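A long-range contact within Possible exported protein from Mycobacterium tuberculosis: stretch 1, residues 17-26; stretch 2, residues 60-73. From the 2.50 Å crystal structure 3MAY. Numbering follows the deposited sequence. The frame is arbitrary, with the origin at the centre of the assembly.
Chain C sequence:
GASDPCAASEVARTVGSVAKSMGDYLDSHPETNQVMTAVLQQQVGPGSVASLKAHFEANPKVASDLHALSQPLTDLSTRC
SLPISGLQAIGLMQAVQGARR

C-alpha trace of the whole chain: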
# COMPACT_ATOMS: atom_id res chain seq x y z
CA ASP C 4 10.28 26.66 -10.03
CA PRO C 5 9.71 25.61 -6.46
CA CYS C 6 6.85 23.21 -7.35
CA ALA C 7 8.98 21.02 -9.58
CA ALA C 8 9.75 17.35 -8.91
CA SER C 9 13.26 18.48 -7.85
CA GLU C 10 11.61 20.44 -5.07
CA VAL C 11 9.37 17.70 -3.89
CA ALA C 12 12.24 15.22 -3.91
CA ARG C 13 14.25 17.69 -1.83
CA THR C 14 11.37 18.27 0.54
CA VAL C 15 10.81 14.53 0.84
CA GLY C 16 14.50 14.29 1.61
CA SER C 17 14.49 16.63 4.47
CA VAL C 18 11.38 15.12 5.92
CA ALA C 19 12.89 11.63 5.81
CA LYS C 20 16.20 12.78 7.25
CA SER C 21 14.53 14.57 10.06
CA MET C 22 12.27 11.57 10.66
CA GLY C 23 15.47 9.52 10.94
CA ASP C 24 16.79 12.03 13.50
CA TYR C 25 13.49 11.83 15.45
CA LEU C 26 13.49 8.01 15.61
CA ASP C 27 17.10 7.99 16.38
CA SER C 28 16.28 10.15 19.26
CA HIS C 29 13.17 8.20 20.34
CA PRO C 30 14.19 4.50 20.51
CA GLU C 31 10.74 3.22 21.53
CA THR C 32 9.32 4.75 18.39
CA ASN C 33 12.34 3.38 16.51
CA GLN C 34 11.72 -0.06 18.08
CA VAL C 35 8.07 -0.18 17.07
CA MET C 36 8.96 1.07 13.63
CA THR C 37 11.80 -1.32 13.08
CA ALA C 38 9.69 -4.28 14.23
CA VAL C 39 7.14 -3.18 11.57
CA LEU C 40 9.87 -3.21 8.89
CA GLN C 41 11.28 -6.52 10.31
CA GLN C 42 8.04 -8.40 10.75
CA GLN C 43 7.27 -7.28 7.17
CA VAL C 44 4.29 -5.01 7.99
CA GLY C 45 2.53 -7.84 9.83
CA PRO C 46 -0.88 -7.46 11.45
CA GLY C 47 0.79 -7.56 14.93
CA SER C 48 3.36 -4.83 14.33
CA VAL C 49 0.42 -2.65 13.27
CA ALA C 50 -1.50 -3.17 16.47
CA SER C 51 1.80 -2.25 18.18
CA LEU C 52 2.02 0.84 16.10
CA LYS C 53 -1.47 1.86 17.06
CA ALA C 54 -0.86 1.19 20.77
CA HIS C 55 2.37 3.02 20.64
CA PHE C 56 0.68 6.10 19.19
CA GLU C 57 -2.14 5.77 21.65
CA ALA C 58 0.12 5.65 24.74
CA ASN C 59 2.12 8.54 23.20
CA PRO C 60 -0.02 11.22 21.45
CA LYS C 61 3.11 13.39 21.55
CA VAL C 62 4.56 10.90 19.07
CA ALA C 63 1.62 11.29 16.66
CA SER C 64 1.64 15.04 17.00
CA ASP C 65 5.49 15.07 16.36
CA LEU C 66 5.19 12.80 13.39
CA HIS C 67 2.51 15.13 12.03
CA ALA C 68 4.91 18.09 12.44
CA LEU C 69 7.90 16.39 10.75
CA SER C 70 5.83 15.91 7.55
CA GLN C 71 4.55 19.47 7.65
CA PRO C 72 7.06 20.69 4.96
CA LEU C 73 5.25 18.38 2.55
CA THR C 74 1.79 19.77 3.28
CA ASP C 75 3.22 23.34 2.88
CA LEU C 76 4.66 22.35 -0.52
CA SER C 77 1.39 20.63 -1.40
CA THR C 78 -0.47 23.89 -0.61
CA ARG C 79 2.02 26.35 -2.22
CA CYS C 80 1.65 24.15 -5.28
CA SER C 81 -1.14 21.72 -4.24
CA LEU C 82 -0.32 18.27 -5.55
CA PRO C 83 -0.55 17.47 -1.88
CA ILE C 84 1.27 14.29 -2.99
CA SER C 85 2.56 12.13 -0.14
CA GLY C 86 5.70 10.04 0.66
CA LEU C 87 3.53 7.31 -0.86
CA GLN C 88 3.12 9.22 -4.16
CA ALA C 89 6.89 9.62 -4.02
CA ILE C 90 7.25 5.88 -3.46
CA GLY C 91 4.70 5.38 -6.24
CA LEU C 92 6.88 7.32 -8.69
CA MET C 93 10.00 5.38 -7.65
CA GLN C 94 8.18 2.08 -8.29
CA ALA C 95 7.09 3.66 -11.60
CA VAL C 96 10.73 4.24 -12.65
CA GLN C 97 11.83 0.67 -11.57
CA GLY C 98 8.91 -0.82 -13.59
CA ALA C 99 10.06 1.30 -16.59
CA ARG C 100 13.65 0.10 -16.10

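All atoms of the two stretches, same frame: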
# COMPACT_ATOMS: atom_id res chain seq x y z
N SER C 17 14.22 16.11 3.19
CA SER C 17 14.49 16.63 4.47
C SER C 17 13.50 16.10 5.52
O SER C 17 13.85 15.87 6.69
CB SER C 17 14.63 18.12 4.42
OG SER C 17 13.40 18.67 4.19
N VAL C 18 12.30 15.80 5.08
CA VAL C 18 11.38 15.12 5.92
C VAL C 18 11.95 13.79 6.38
O VAL C 18 12.08 13.54 7.60
CB VAL C 18 10.00 14.95 5.29
CG1 VAL C 18 9.15 13.90 6.14
CG2 VAL C 18 9.38 16.37 5.29
N ALA C 19 12.32 12.95 5.44
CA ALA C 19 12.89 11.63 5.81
C ALA C 19 14.12 11.75 6.72
O ALA C 19 14.24 11.07 7.71
CB ALA C 19 13.23 10.84 4.54
N LYS C 20 15.04 12.64 6.39
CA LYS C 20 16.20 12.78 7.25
C LYS C 20 15.77 13.20 8.63
O LYS C 20 16.19 12.65 9.61
CB LYS C 20 17.12 13.81 6.65
CG LYS C 20 18.42 13.83 7.30
CD LYS C 20 19.09 15.16 7.06
CE LYS C 20 20.35 15.21 7.89
NZ LYS C 20 19.94 14.92 9.31
N SER C 21 14.85 14.14 8.73
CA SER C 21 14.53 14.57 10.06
C SER C 21 13.67 13.54 10.75
O SER C 21 13.82 13.35 11.96
CB SER C 21 13.96 15.96 10.03
OG SER C 21 12.72 15.91 9.38
N MET C 22 12.86 12.78 10.01
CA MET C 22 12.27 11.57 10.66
C MET C 22 13.29 10.55 11.17
O MET C 22 13.07 9.91 12.25
CB MET C 22 11.20 10.88 9.82
CG MET C 22 10.64 9.56 10.42
SD MET C 22 9.27 8.92 9.39
CE MET C 22 8.92 7.23 10.03
N GLY C 23 14.41 10.39 10.45
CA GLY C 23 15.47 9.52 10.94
C GLY C 23 16.06 10.09 12.24
O GLY C 23 16.25 9.36 13.22
N ASP C 24 16.35 11.39 12.26
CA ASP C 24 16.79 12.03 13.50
C ASP C 24 15.79 11.85 14.66
O ASP C 24 16.20 11.56 15.79
CB ASP C 24 17.02 13.53 13.25
CG ASP C 24 18.18 13.80 12.34
OD1 ASP C 24 19.04 12.93 12.15
OD2 ASP C 24 18.25 14.91 11.82
N TYR C 25 14.49 11.96 14.41
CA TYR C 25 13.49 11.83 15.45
C TYR C 25 13.48 10.43 16.01
O TYR C 25 13.44 10.25 17.21
CB TYR C 25 12.12 12.15 14.90
CG TYR C 25 11.01 12.02 15.90
CD1 TYR C 25 10.82 13.00 16.85
CD2 TYR C 25 10.14 10.94 15.90
CE1 TYR C 25 9.79 12.90 17.77
CE2 TYR C 25 9.08 10.82 16.87
CZ TYR C 25 8.92 11.83 17.80
OH TYR C 25 7.90 11.84 18.81
N LEU C 26 13.54 9.43 15.14
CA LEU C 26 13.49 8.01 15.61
C LEU C 26 14.78 7.71 16.30
O LEU C 26 14.84 6.99 17.31
CB LEU C 26 13.41 7.08 14.42
CG LEU C 26 12.13 7.14 13.69
CD1 LEU C 26 12.19 6.14 12.49
CD2 LEU C 26 10.99 6.74 14.67
N PRO C 60 0.55 10.26 22.41
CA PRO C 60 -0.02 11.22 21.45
C PRO C 60 0.97 12.33 21.01
O PRO C 60 0.84 12.88 19.92
CB PRO C 60 -1.22 11.83 22.21
CG PRO C 60 -0.99 11.53 23.71
CD PRO C 60 -0.11 10.27 23.74
N LYS C 61 1.94 12.62 21.87
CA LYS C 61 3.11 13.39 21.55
C LYS C 61 3.79 12.80 20.32
O LYS C 61 4.13 13.54 19.37
CB LYS C 61 4.09 13.34 22.71
CG LYS C 61 4.86 14.60 22.87
CD LYS C 61 6.33 14.35 23.25
CE LYS C 61 7.20 15.67 22.99
NZ LYS C 61 7.93 15.52 21.69
N VAL C 62 3.96 11.47 20.29
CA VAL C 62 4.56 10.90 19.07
C VAL C 62 3.76 11.18 17.84
O VAL C 62 4.35 11.58 16.83
CB VAL C 62 5.19 9.47 19.15
CG1 VAL C 62 4.73 8.70 20.29
CG2 VAL C 62 5.04 8.69 17.86
N ALA C 63 2.43 11.08 17.92
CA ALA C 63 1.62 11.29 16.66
C ALA C 63 1.61 12.74 16.23
O ALA C 63 1.69 13.06 15.04
CB ALA C 63 0.20 10.81 16.77
N SER C 64 1.53 13.62 17.21
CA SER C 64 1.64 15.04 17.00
C SER C 64 3.04 15.47 16.44
O SER C 64 3.12 16.36 15.59
CB SER C 64 1.27 15.70 18.32
OG SER C 64 1.89 16.93 18.47
N ASP C 65 4.11 14.79 16.87
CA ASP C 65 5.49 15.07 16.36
C ASP C 65 5.63 14.57 14.92
O ASP C 65 6.17 15.23 14.06
CB ASP C 65 6.57 14.39 17.23
CG ASP C 65 6.84 15.11 18.54
OD1 ASP C 65 6.40 16.29 18.76
OD2 ASP C 65 7.50 14.47 19.39
N LEU C 66 5.15 13.37 14.70
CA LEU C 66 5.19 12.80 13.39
C LEU C 66 4.46 13.70 12.42
O LEU C 66 5.05 14.13 11.43
CB LEU C 66 4.67 11.36 13.41
CG LEU C 66 5.77 10.44 13.99
CD1 LEU C 66 5.25 9.18 14.66
CD2 LEU C 66 6.79 10.06 12.91
N HIS C 67 3.22 14.07 12.76
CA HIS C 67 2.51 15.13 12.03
C HIS C 67 3.35 16.39 11.72
O HIS C 67 3.35 16.87 10.60
CB HIS C 67 1.23 15.55 12.77
CG HIS C 67 0.36 16.46 11.98
ND1 HIS C 67 -0.42 16.02 10.92
CD2 HIS C 67 0.17 17.80 12.05
CE1 HIS C 67 -1.06 17.05 10.39
NE2 HIS C 67 -0.72 18.14 11.05
N ALA C 68 4.09 16.91 12.70
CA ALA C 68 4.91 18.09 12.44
C ALA C 68 6.08 17.83 11.50
O ALA C 68 6.42 18.71 10.70
CB ALA C 68 5.41 18.69 13.73
N LEU C 69 6.75 16.69 11.63
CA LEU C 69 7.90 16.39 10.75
C LEU C 69 7.49 16.38 9.27
O LEU C 69 8.27 16.82 8.44
CB LEU C 69 8.53 15.04 11.09
CG LEU C 69 9.42 15.27 12.27
CD1 LEU C 69 9.91 13.98 12.81
CD2 LEU C 69 10.58 16.23 11.86
N SER C 70 6.25 15.95 8.96
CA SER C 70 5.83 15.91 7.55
C SER C 70 5.31 17.23 7.06
O SER C 70 5.01 17.40 5.88
CB SER C 70 4.76 14.85 7.29
OG SER C 70 3.54 15.37 7.69
N GLN C 71 5.18 18.19 7.98
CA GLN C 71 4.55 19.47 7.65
C GLN C 71 5.17 20.15 6.41
O GLN C 71 4.43 20.80 5.69
CB GLN C 71 4.55 20.44 8.86
CG GLN C 71 3.67 21.75 8.73
CD GLN C 71 2.16 21.45 8.57
OE1 GLN C 71 1.49 22.01 7.69
NE2 GLN C 71 1.63 20.58 9.42
N PRO C 72 6.53 20.06 6.19
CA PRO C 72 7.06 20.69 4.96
C PRO C 72 6.42 20.16 3.65
O PRO C 72 6.40 20.85 2.61
CB PRO C 72 8.55 20.39 5.04
CG PRO C 72 8.86 20.30 6.55
CD PRO C 72 7.61 19.76 7.17
N LEU C 73 5.83 18.98 3.72
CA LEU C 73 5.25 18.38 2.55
C LEU C 73 3.89 19.06 2.24
O LEU C 73 3.58 19.46 1.09
CB LEU C 73 5.07 16.88 2.83
CG LEU C 73 5.34 15.88 1.70
CD1 LEU C 73 5.79 16.59 0.41
CD2 LEU C 73 6.37 14.81 2.18

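Two helices run nearly antiparallel, their N-to-C directions 153° apart and their axes 10.4 Å apart at closest approach; the two stretches bury 510 Å², both sides summed. The contact reads as a ladder one helical turn per rung: Val 18, Ser 21 with Met 22, and Tyr 25 face Leu 69, Leu 66, Asp 65 and Val 62.

Tyr 25 gives up the most surface. Its CA-to-CB bond points toward the partner, and chi1 in t carries the ring on across, so that OH donates a hydrogen bond to Asp 65 OD2 at 2.7 Å. Asp 65, in m, meets the ring at its edge, near the ring plane; the same OD2 accepts from Lys 61 NZ at 2.6 Å in a salt bridge one turn back, so one carboxylate oxygen serves both.

Leu 69, m,t, spreads its two methyls along the opposing helix: CD1 packs 3.5 Å from Tyr 25 CB, while CD2 lies 3.3 Å from Ser 21 OG. Ser 21, in p, turns its hydroxyl back to its own helix's carbonyls. Met 22, extended in t,t,t, brings SD within 4.5 Å of Leu 66 CD2.

At the other end of the contact from Tyr 25, beta-branched Val 18, chi1 in t, sets CG2 3.4 Å from Leu 69 O and 4.1 Å from Pro 72 CB, packing one methyl against both a backbone carbonyl and the proline ring.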